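Local coordinates for chemotaxis protein CheX (Vibrio vulnificus, PDB 6VPW), which probably dephosphorylates the phosphorylated response regulator CheY in bacterial chemotaxis, as a CheX-family phosphatase, at residues F11-S14 with L15-L19. Numbering follows the deposited sequence.
Sequences FLAS and LMNVL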
loop_
_atom_site.group_PDB
_atom_site.type_symbol
_atom_site.label_atom_id
_atom_site.label_comp_id
_atom_site.label_asym_id
_atom_site.label_seq_id
_atom_site.Cartn_x
_atom_site.Cartn_y
_atom_site.Cartn_z
ATOM N N PHE A 11 1.784 -0.110 17.837
ATOM C CA PHE A 11 1.555 -0.945 16.622
ATOM C C PHE A 11 1.999 -2.396 16.883
ATOM O O PHE A 11 1.252 -3.305 16.533
ATOM C CB PHE A 11 2.217 -0.346 15.367
ATOM C CG PHE A 11 1.416 0.761 14.730
ATOM C CD1 PHE A 11 0.422 0.473 13.805
ATOM C CD2 PHE A 11 1.601 2.086 15.104
ATOM C CE1 PHE A 11 -0.366 1.483 13.265
ATOM C CE2 PHE A 11 0.830 3.096 14.548
ATOM C CZ PHE A 11 -0.150 2.794 13.624
ATOM N N LEU A 12 3.173 -2.587 17.481
ATOM C CA LEU A 12 3.738 -3.938 17.756
ATOM C C LEU A 12 2.773 -4.696 18.677
ATOM O O LEU A 12 2.393 -5.822 18.328
ATOM C CB LEU A 12 5.125 -3.757 18.383
ATOM C CG LEU A 12 5.986 -5.008 18.569
ATOM C CD1 LEU A 12 7.445 -4.624 18.711
ATOM C CD2 LEU A 12 5.549 -5.827 19.779
ATOM N N ALA A 13 2.364 -4.060 19.772
ATOM C CA ALA A 13 1.432 -4.665 20.753
ATOM C C ALA A 13 0.086 -4.977 20.086
ATOM O O ALA A 13 -0.498 -6.055 20.348
ATOM C CB ALA A 13 1.273 -3.722 21.930
ATOM N N SER A 14 -0.362 -4.083 19.200
ATOM C CA SER A 14 -1.676 -4.261 18.531
ATOM C C SER A 14 -1.685 -5.513 17.641
ATOM O O SER A 14 -2.693 -6.250 17.697
ATOM C CB SER A 14 -2.061 -3.037 17.753
ATOM O OG SER A 14 -3.395 -3.141 17.303
ATOM N N LEU A 15 -0.639 -5.741 16.836
ATOM C CA LEU A 15 -0.628 -6.963 15.978
ATOM C C LEU A 15 -0.608 -8.206 16.876
ATOM O O LEU A 15 -1.335 -9.155 16.589
ATOM C CB LEU A 15 0.576 -6.984 15.030
ATOM C CG LEU A 15 0.725 -8.273 14.216
ATOM C CD1 LEU A 15 -0.475 -8.498 13.310
ATOM C CD2 LEU A 15 1.996 -8.264 13.392
ATOM N N MET A 16 0.206 -8.187 17.922
ATOM C CA MET A 16 0.288 -9.392 18.791
ATOM C C MET A 16 -1.057 -9.626 19.478
ATOM O O MET A 16 -1.491 -10.798 19.524
ATOM C CB MET A 16 1.393 -9.237 19.834
ATOM C CG MET A 16 2.773 -9.223 19.217
ATOM S SD MET A 16 4.067 -8.985 20.428
ATOM C CE MET A 16 3.762 -10.400 21.497
ATOM N N ASN A 17 -1.700 -8.566 19.964
ATOM C CA ASN A 17 -2.994 -8.728 20.686
ATOM C C ASN A 17 -4.113 -9.141 19.730
ATOM O O ASN A 17 -4.984 -9.925 20.160
ATOM C CB ASN A 17 -3.344 -7.464 21.470
ATOM C CG ASN A 17 -2.351 -7.237 22.584
ATOM O OD1 ASN A 17 -1.688 -8.181 23.003
ATOM N ND2 ASN A 17 -2.233 -6.009 23.052
ATOM N N VAL A 18 -4.093 -8.647 18.489
ATOM C CA VAL A 18 -5.160 -9.007 17.514
ATOM C C VAL A 18 -5.035 -10.506 17.213
ATOM O O VAL A 18 -6.073 -11.222 17.267
ATOM C CB VAL A 18 -5.097 -8.141 16.234
ATOM C CG1 VAL A 18 -5.952 -8.714 15.123
ATOM C CG2 VAL A 18 -5.498 -6.698 16.496
ATOM N N LEU A 19 -3.817 -10.985 16.967
ATOM C CA LEU A 19 -3.654 -12.414 16.606
ATOM C C LEU A 19 -3.854 -13.324 17.819
ATOM O O LEU A 19 -4.397 -14.436 17.638
ATOM C CB LEU A 19 -2.282 -12.607 15.968
ATOM C CG LEU A 19 -2.105 -11.889 14.630
ATOM C CD1 LEU A 19 -0.750 -12.197 14.043
ATOM C CD2 LEU A 19 -3.210 -12.262 13.652
#
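Ala13 O takes the backbone N-H of Asn17 at 2.8 Å, a fairly straight bond (157° at the hydrogen) with the donor a little out of the carbonyl plane. The Asn17 side chain folds back over the same oxygen: with CG beside its own backbone N (chi1 -66°), the very atom bonded to that oxygen, CG comes to 3.1 Å from Ala13 O. The amide's angle is too poor for a second bond, and a small alanine and a polar asparagine suit this outward face. Three more i to i+4 bonds continue the alpha-helix, among them Val18 N to Ser14 O at 2.9 Å; Val18 CG2, also beside its backbone N, crowds Ser14 O at 3.1 Å, tight for a methyl. One turn links Leu12 and Met16, whose side chains run side by side: Leu12 CD2 meets Met16 SD at 3.5 Å, the thioether chain bending at chi3 (59°). Both also touch Phe141 of strand 137-142. The apolar Leu15 touches Phe141 and Ile150 on the sheet and Val98 on helix 85-107. Ser14 is buried, yet its hydroxyl is satisfied by Val98 O, and its small size suits close approach of the two helices. Helix 8-23 is thus amphipathic: apolar groups rest on sheet and helix, while Asn17 faces solvent.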